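Local coordinates for isatin hydrolase (Ralstonia solanacearum, PDB 5NMP), which hydrolyses isatin using a bound manganese ion and belongs to the cyclase family of metal-binding hydrolases, at residues Ile23-Thr31 with Cys229-Pro237; Trp135-Pro143 with Trp184-His192. All coordinates share one frame; numbering follows the deposited sequence.

Contact 1 binds the edge of the mixed sheet to a loop, whereas contact 2 joins the ends of two helices that pack against it. The centre of contact 1 lies about 11 Å from that of the chain; it is the more central of the two, though still only partly buried, and runs from the edge strand 24-27 toward the manganese site. The centre of contact 2 is about 18 Å out, away from any annotated site, with a smaller share of buried residues. In contact 1 two backbone carbonyls are bound by a loop over a leucine cluster, whereas contact 2 is dominated by a carboxylate and two arginines, with a smaller apolar patch behind them.

Contact 1: Ile23-Thr31 with Cys229-Pro237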
# COMPACT_ATOMS: atom_id res chain seq x y z
N ILE A 23 -15.77 -7.40 11.34
CA ILE A 23 -14.63 -7.69 10.50
C ILE A 23 -13.39 -7.02 11.07
O ILE A 23 -13.36 -5.80 11.25
CB ILE A 23 -14.86 -7.21 9.06
CG1 ILE A 23 -16.25 -7.64 8.58
CG2 ILE A 23 -13.77 -7.74 8.14
CD1 ILE A 23 -16.64 -7.06 7.23
N ARG A 24 -12.37 -7.82 11.37
CA ARG A 24 -11.14 -7.31 11.96
C ARG A 24 -10.08 -7.05 10.90
O ARG A 24 -10.12 -7.64 9.82
CB ARG A 24 -10.60 -8.28 13.01
CG ARG A 24 -11.56 -8.58 14.15
CD ARG A 24 -10.91 -9.45 15.23
NE ARG A 24 -10.53 -10.78 14.73
CZ ARG A 24 -9.29 -11.14 14.42
NH1 ARG A 24 -8.29 -10.28 14.54
NH2 ARG A 24 -9.04 -12.37 13.98
N VAL A 25 -9.13 -6.17 11.22
CA VAL A 25 -8.02 -5.89 10.32
C VAL A 25 -6.71 -6.35 10.94
O VAL A 25 -6.31 -5.85 12.00
CB VAL A 25 -7.93 -4.39 9.98
CG1 VAL A 25 -6.76 -4.13 9.04
CG2 VAL A 25 -9.23 -3.89 9.37
N VAL A 26 -6.04 -7.29 10.29
CA VAL A 26 -4.77 -7.81 10.78
C VAL A 26 -3.60 -7.29 9.94
O VAL A 26 -3.62 -7.39 8.71
CB VAL A 26 -4.75 -9.35 10.80
CG1 VAL A 26 -3.48 -9.86 11.45
CG2 VAL A 26 -5.97 -9.87 11.54
N ASP A 27 -2.60 -6.74 10.61
CA ASP A 27 -1.41 -6.22 9.95
C ASP A 27 -0.39 -7.34 9.74
O ASP A 27 0.12 -7.91 10.71
CB ASP A 27 -0.79 -5.08 10.77
CG ASP A 27 0.19 -4.24 9.97
OD1 ASP A 27 0.50 -4.60 8.82
OD2 ASP A 27 0.67 -3.22 10.52
N LEU A 28 -0.10 -7.66 8.48
CA LEU A 28 0.83 -8.74 8.17
C LEU A 28 2.20 -8.21 7.77
O LEU A 28 3.02 -8.94 7.22
CB LEU A 28 0.28 -9.61 7.04
CG LEU A 28 -1.15 -10.13 7.22
CD1 LEU A 28 -1.52 -11.06 6.07
CD2 LEU A 28 -1.30 -10.83 8.56
N THR A 29 2.45 -6.94 8.07
CA THR A 29 3.64 -6.26 7.58
C THR A 29 4.71 -6.08 8.67
O THR A 29 4.40 -5.73 9.81
CB THR A 29 3.27 -4.88 7.00
OG1 THR A 29 2.18 -5.04 6.08
CG2 THR A 29 4.45 -4.27 6.26
N GLN A 30 5.96 -6.34 8.30
CA GLN A 30 7.10 -6.05 9.17
C GLN A 30 7.42 -4.56 9.13
O GLN A 30 7.04 -3.86 8.19
CB GLN A 30 8.33 -6.86 8.74
CG GLN A 30 8.20 -8.37 8.91
CD GLN A 30 8.62 -8.85 10.29
OE1 GLN A 30 8.66 -8.08 11.24
NE2 GLN A 30 8.95 -10.13 10.39
N THR A 31 8.14 -4.07 10.13
CA THR A 31 8.49 -2.65 10.19
C THR A 31 9.76 -2.33 9.41
O THR A 31 10.82 -2.90 9.65
CB THR A 31 8.67 -2.18 11.65
OG1 THR A 31 7.41 -2.19 12.32
CG2 THR A 31 9.25 -0.78 11.70
N CYS A 229 8.35 -11.80 3.58
CA CYS A 229 8.52 -11.19 4.90
C CYS A 229 7.19 -10.83 5.55
O CYS A 229 7.03 -9.74 6.11
CB CYS A 229 9.41 -9.95 4.81
SG CYS A 229 11.11 -10.32 4.35
N LEU A 230 6.24 -11.75 5.49
CA LEU A 230 4.96 -11.58 6.16
C LEU A 230 5.06 -11.97 7.62
O LEU A 230 5.90 -12.78 8.00
CB LEU A 230 3.87 -12.41 5.47
CG LEU A 230 3.51 -12.07 4.02
CD1 LEU A 230 2.52 -13.08 3.48
CD2 LEU A 230 2.93 -10.66 3.92
N LYS A 231 4.19 -11.39 8.45
CA LYS A 231 4.12 -11.76 9.86
C LYS A 231 2.66 -11.86 10.30
O LYS A 231 1.75 -11.52 9.54
CB LYS A 231 4.86 -10.74 10.73
CG LYS A 231 4.31 -9.33 10.63
CD LYS A 231 5.03 -8.39 11.58
CE LYS A 231 4.72 -8.73 13.03
NZ LYS A 231 5.33 -7.73 13.96
N ASN A 232 2.47 -12.34 11.53
CA ASN A 232 1.14 -12.51 12.13
C ASN A 232 0.23 -13.47 11.37
O ASN A 232 -0.99 -13.34 11.44
CB ASN A 232 0.43 -11.15 12.26
CG ASN A 232 1.02 -10.29 13.36
OD1 ASN A 232 1.59 -10.79 14.32
ND2 ASN A 232 0.87 -8.98 13.21
N LEU A 233 0.82 -14.43 10.67
CA LEU A 233 0.02 -15.43 9.96
C LEU A 233 -0.71 -16.33 10.95
O LEU A 233 -1.73 -16.93 10.63
CB LEU A 233 0.89 -16.27 9.03
CG LEU A 233 1.45 -15.53 7.81
CD1 LEU A 233 2.18 -16.49 6.88
CD2 LEU A 233 0.35 -14.79 7.06
N ASP A 234 -0.19 -16.40 12.17
CA ASP A 234 -0.79 -17.18 13.24
C ASP A 234 -2.13 -16.61 13.71
O ASP A 234 -2.87 -17.27 14.44
CB ASP A 234 0.17 -17.27 14.43
CG ASP A 234 0.55 -15.90 14.97
OD1 ASP A 234 -0.08 -15.45 15.95
OD2 ASP A 234 1.48 -15.28 14.42
N GLN A 235 -2.44 -15.39 13.29
CA GLN A 235 -3.70 -14.75 13.67
C GLN A 235 -4.75 -14.90 12.59
O GLN A 235 -5.85 -14.35 12.69
CB GLN A 235 -3.48 -13.27 13.98
CG GLN A 235 -2.59 -13.01 15.18
CD GLN A 235 -2.45 -11.54 15.48
OE1 GLN A 235 -3.39 -10.76 15.34
NE2 GLN A 235 -1.25 -11.14 15.91
N LEU A 236 -4.42 -15.66 11.55
CA LEU A 236 -5.34 -15.88 10.44
C LEU A 236 -5.94 -17.28 10.48
O LEU A 236 -5.27 -18.23 10.89
CB LEU A 236 -4.63 -15.66 9.10
CG LEU A 236 -4.05 -14.27 8.86
CD1 LEU A 236 -3.59 -14.13 7.41
CD2 LEU A 236 -5.07 -13.20 9.21
N PRO A 237 -7.20 -17.41 10.06
CA PRO A 237 -7.85 -18.71 9.93
C PRO A 237 -7.28 -19.49 8.76
O PRO A 237 -6.64 -18.88 7.90
CB PRO A 237 -9.32 -18.34 9.69
CG PRO A 237 -9.24 -17.02 8.99
CD PRO A 237 -8.08 -16.30 9.63
O HOH W 1 8.63 -12.19 8.13
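Leu-28 and Lys-231 pair through their backbones just past the end of strand 24-27, where the Lys-231 N donates to the Leu-28 O over 3.0 Å. That strand edges the mixed sheet, and the 229-237 loop leads from strand 225-228 to strand 239-244. One carbonyl earlier, the Asp-27 O receives the Asn-232 ND2 at 2.8 Å, which comes almost head-on to the C=O (169°), with the acceptor close to the plane of the Asn-232 side-chain amide. The Asp-27 carboxylate faces other partners, OD1 closing an Asx turn on the Thr-29 N and OD2 forming a salt bridge with Arg-259. On the apolar side of the contact, Leu-28 CD1 and Leu-236 CD1 meet tip to tip at 3.9 Å, while Val-26 slides past Leu-236 in the opposite direction. Lys-231 starts with CG between its backbone N and carbonyl carbon (chi1 61°), which brings its methylenes past the Thr-29 O and across the end of the Gln-30 side chain. The Cys-229 side chain comes within about 5 Å of that of the manganese ligand His-80. Between the segments, a water accepts from the Gln-30 NE2 at 3.1 Å and donates to the Leu-230 O at 2.8 Å.

Contact 2: Trp135-Pro143 with Trp184-His192; sequences WEQRHGRIP and WLIGERNVH
Arg-189 grips Glu-136 side-on in a two-pronged salt bridge, its NE reaching the Glu-136 OE2 at 2.7 Å and its NH2 the Glu-136 OE1 at 2.9 Å. Both bonds are nearly straight and use the syn lone pairs, and the two flat groups are almost coplanar (11°). The same Glu-136 OE2 also accepts the Ile-142 N at 2.9 Å, on its anti side and tilted out of the carboxylate plane, so one carboxylate holds both the loop after its own helix and the arginine of the other segment. The third guanidinium nitrogen, Arg-189 NH1, donates to the Glu-188 O, which leaves the group little freedom to rotate. Its faces are flanked too: the extended Arg-141 lays its guanidinium on one, centres 3.7 Å apart and planes at 29°, and the benzo edge of Trp-184 lies over the opposite face. The Glu-136 charge probably eases the approach of the two arginines. A water donates to both the Ile-142 O and the Arg-189 O. Ile-142 packs its CD1 against the Trp-184 ring edge, 4.2 Å from CZ3, and against Leu-185, while its CG2 meets Val-191. Helix 129-139 lies between parallel strands 107-114 and 147-151, and helix 179-187 between strands 147-151 and 193-195, in beta-alpha-beta fashion; Trp-184 and Leu-185 rest on Leu-132 of the first helix, and Pro-143 on Val-111 of strand 107-114.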
# COMPACT_ATOMS: atom_id res chain seq x y z
N TRP A 135 -3.80 -31.29 3.87
CA TRP A 135 -4.38 -30.05 4.37
C TRP A 135 -5.81 -29.88 3.87
O TRP A 135 -6.69 -29.49 4.64
CB TRP A 135 -3.51 -28.86 3.94
CG TRP A 135 -3.98 -27.53 4.45
CD1 TRP A 135 -3.57 -26.90 5.59
CD2 TRP A 135 -4.93 -26.65 3.83
NE1 TRP A 135 -4.21 -25.69 5.73
CE2 TRP A 135 -5.05 -25.51 4.66
CE3 TRP A 135 -5.70 -26.71 2.67
CZ2 TRP A 135 -5.91 -24.46 4.36
CZ3 TRP A 135 -6.55 -25.66 2.37
CH2 TRP A 135 -6.65 -24.55 3.21
N GLU A 136 -6.03 -30.18 2.59
CA GLU A 136 -7.35 -30.08 1.99
C GLU A 136 -8.33 -31.08 2.60
O GLU A 136 -9.53 -30.82 2.63
CB GLU A 136 -7.28 -30.29 0.48
CG GLU A 136 -6.75 -29.09 -0.29
CD GLU A 136 -6.85 -29.27 -1.80
OE1 GLU A 136 -6.89 -30.44 -2.26
OE2 GLU A 136 -6.91 -28.25 -2.52
N GLN A 137 -7.82 -32.21 3.06
CA GLN A 137 -8.67 -33.22 3.70
C GLN A 137 -9.22 -32.72 5.02
O GLN A 137 -10.24 -33.21 5.51
CB GLN A 137 -7.89 -34.52 3.91
CG GLN A 137 -7.59 -35.27 2.63
CD GLN A 137 -8.83 -35.50 1.79
OE1 GLN A 137 -9.86 -35.98 2.28
NE2 GLN A 137 -8.76 -35.14 0.51
N ARG A 138 -8.55 -31.73 5.60
CA ARG A 138 -8.97 -31.14 6.87
C ARG A 138 -9.75 -29.84 6.68
O ARG A 138 -10.69 -29.56 7.42
CB ARG A 138 -7.75 -30.90 7.76
CG ARG A 138 -7.19 -32.15 8.43
CD ARG A 138 -5.89 -31.86 9.17
NE ARG A 138 -4.77 -31.66 8.26
CZ ARG A 138 -3.88 -30.67 8.36
NH1 ARG A 138 -3.98 -29.79 9.35
NH2 ARG A 138 -2.89 -30.57 7.48
N HIS A 139 -9.37 -29.05 5.68
CA HIS A 139 -9.89 -27.69 5.56
C HIS A 139 -10.61 -27.40 4.24
O HIS A 139 -11.15 -26.31 4.05
CB HIS A 139 -8.76 -26.68 5.75
CG HIS A 139 -8.07 -26.81 7.07
ND1 HIS A 139 -6.70 -26.87 7.19
CD2 HIS A 139 -8.56 -26.91 8.33
CE1 HIS A 139 -6.37 -26.98 8.47
NE2 HIS A 139 -7.49 -27.01 9.18
N GLY A 140 -10.61 -28.37 3.33
CA GLY A 140 -11.31 -28.20 2.07
C GLY A 140 -10.41 -27.79 0.92
O GLY A 140 -9.24 -27.45 1.12
N ARG A 141 -10.96 -27.81 -0.28
CA ARG A 141 -10.21 -27.51 -1.49
C ARG A 141 -9.70 -26.07 -1.51
O ARG A 141 -10.43 -25.13 -1.19
CB ARG A 141 -11.10 -27.76 -2.72
CG ARG A 141 -10.39 -27.63 -4.05
CD ARG A 141 -11.39 -27.80 -5.19
NE ARG A 141 -10.73 -27.87 -6.49
CZ ARG A 141 -10.42 -29.00 -7.12
NH1 ARG A 141 -10.70 -30.17 -6.55
NH2 ARG A 141 -9.82 -28.96 -8.30
N ILE A 142 -8.43 -25.91 -1.87
CA ILE A 142 -7.84 -24.59 -2.06
C ILE A 142 -8.49 -23.90 -3.26
O ILE A 142 -8.40 -24.39 -4.38
CB ILE A 142 -6.32 -24.68 -2.29
CG1 ILE A 142 -5.64 -25.36 -1.10
CG2 ILE A 142 -5.73 -23.30 -2.53
CD1 ILE A 142 -4.17 -25.64 -1.31
N PRO A 143 -9.14 -22.75 -3.02
CA PRO A 143 -9.93 -22.08 -4.07
C PRO A 143 -9.07 -21.39 -5.13
O PRO A 143 -7.99 -20.88 -4.83
CB PRO A 143 -10.74 -21.05 -3.28
CG PRO A 143 -9.91 -20.75 -2.10
CD PRO A 143 -9.20 -22.03 -1.74
N TRP A 184 1.69 -28.17 -8.91
CA TRP A 184 0.35 -28.57 -8.48
C TRP A 184 -0.51 -27.35 -8.14
O TRP A 184 -1.66 -27.26 -8.56
CB TRP A 184 0.44 -29.52 -7.29
CG TRP A 184 -0.87 -30.11 -6.85
CD1 TRP A 184 -1.52 -31.16 -7.42
CD2 TRP A 184 -1.67 -29.69 -5.74
NE1 TRP A 184 -2.69 -31.42 -6.74
CE2 TRP A 184 -2.81 -30.53 -5.71
CE3 TRP A 184 -1.55 -28.68 -4.78
CZ2 TRP A 184 -3.81 -30.39 -4.75
CZ3 TRP A 184 -2.55 -28.54 -3.83
CH2 TRP A 184 -3.66 -29.40 -3.82
N LEU A 185 0.06 -26.43 -7.37
CA LEU A 185 -0.64 -25.21 -6.98
C LEU A 185 -1.08 -24.38 -8.19
O LEU A 185 -2.18 -23.82 -8.21
CB LEU A 185 0.23 -24.35 -6.07
CG LEU A 185 0.38 -24.83 -4.62
CD1 LEU A 185 1.23 -23.87 -3.82
CD2 LEU A 185 -0.99 -24.99 -3.98
N ILE A 186 -0.22 -24.32 -9.21
CA ILE A 186 -0.54 -23.55 -10.40
C ILE A 186 -1.50 -24.29 -11.32
O ILE A 186 -2.54 -23.77 -11.70
CB ILE A 186 0.74 -23.19 -11.19
CG1 ILE A 186 1.64 -22.29 -10.36
CG2 ILE A 186 0.38 -22.52 -12.50
CD1 ILE A 186 2.99 -22.01 -11.00
N GLY A 187 -1.15 -25.53 -11.65
CA GLY A 187 -1.88 -26.31 -12.64
C GLY A 187 -3.17 -26.97 -12.18
O GLY A 187 -4.12 -27.08 -12.94
N GLU A 188 -3.20 -27.41 -10.93
CA GLU A 188 -4.37 -28.14 -10.43
C GLU A 188 -5.28 -27.29 -9.54
O GLU A 188 -6.42 -27.67 -9.27
CB GLU A 188 -3.92 -29.39 -9.66
CG GLU A 188 -3.32 -30.47 -10.54
CD GLU A 188 -4.31 -31.02 -11.55
OE1 GLU A 188 -5.42 -31.43 -11.13
OE2 GLU A 188 -3.99 -31.04 -12.76
N ARG A 189 -4.78 -26.14 -9.09
CA ARG A 189 -5.55 -25.31 -8.16
C ARG A 189 -5.68 -23.85 -8.60
O ARG A 189 -6.51 -23.12 -8.06
CB ARG A 189 -4.92 -25.37 -6.77
CG ARG A 189 -5.10 -26.72 -6.08
CD ARG A 189 -6.57 -27.06 -5.93
NE ARG A 189 -6.78 -28.32 -5.23
CZ ARG A 189 -7.00 -29.48 -5.84
NH1 ARG A 189 -7.03 -29.55 -7.16
NH2 ARG A 189 -7.18 -30.58 -5.12
N ASN A 190 -4.87 -23.45 -9.57
CA ASN A 190 -4.97 -22.12 -10.18
C ASN A 190 -4.90 -21.00 -9.15
O ASN A 190 -5.74 -20.09 -9.13
CB ASN A 190 -6.27 -22.03 -10.99
CG ASN A 190 -6.27 -20.88 -11.98
OD1 ASN A 190 -5.23 -20.29 -12.27
ND2 ASN A 190 -7.44 -20.55 -12.50
N VAL A 191 -3.90 -21.08 -8.28
CA VAL A 191 -3.76 -20.12 -7.19
C VAL A 191 -3.35 -18.74 -7.71
O VAL A 191 -2.85 -18.60 -8.83
CB VAL A 191 -2.73 -20.59 -6.16
CG1 VAL A 191 -3.13 -21.95 -5.60
CG2 VAL A 191 -1.34 -20.66 -6.77
N HIS A 192 -3.57 -17.73 -6.88
CA HIS A 192 -3.27 -16.34 -7.22
C HIS A 192 -1.78 -16.06 -7.07
O HIS A 192 -1.18 -15.35 -7.88
CB HIS A 192 -4.08 -15.41 -6.33
CG HIS A 192 -3.94 -13.95 -6.66
ND1 HIS A 192 -4.39 -13.42 -7.85
CD2 HIS A 192 -3.43 -12.92 -5.95
CE1 HIS A 192 -4.15 -12.12 -7.86
NE2 HIS A 192 -3.57 -11.79 -6.72
O HOH W 2 -8.88 -24.78 -7.17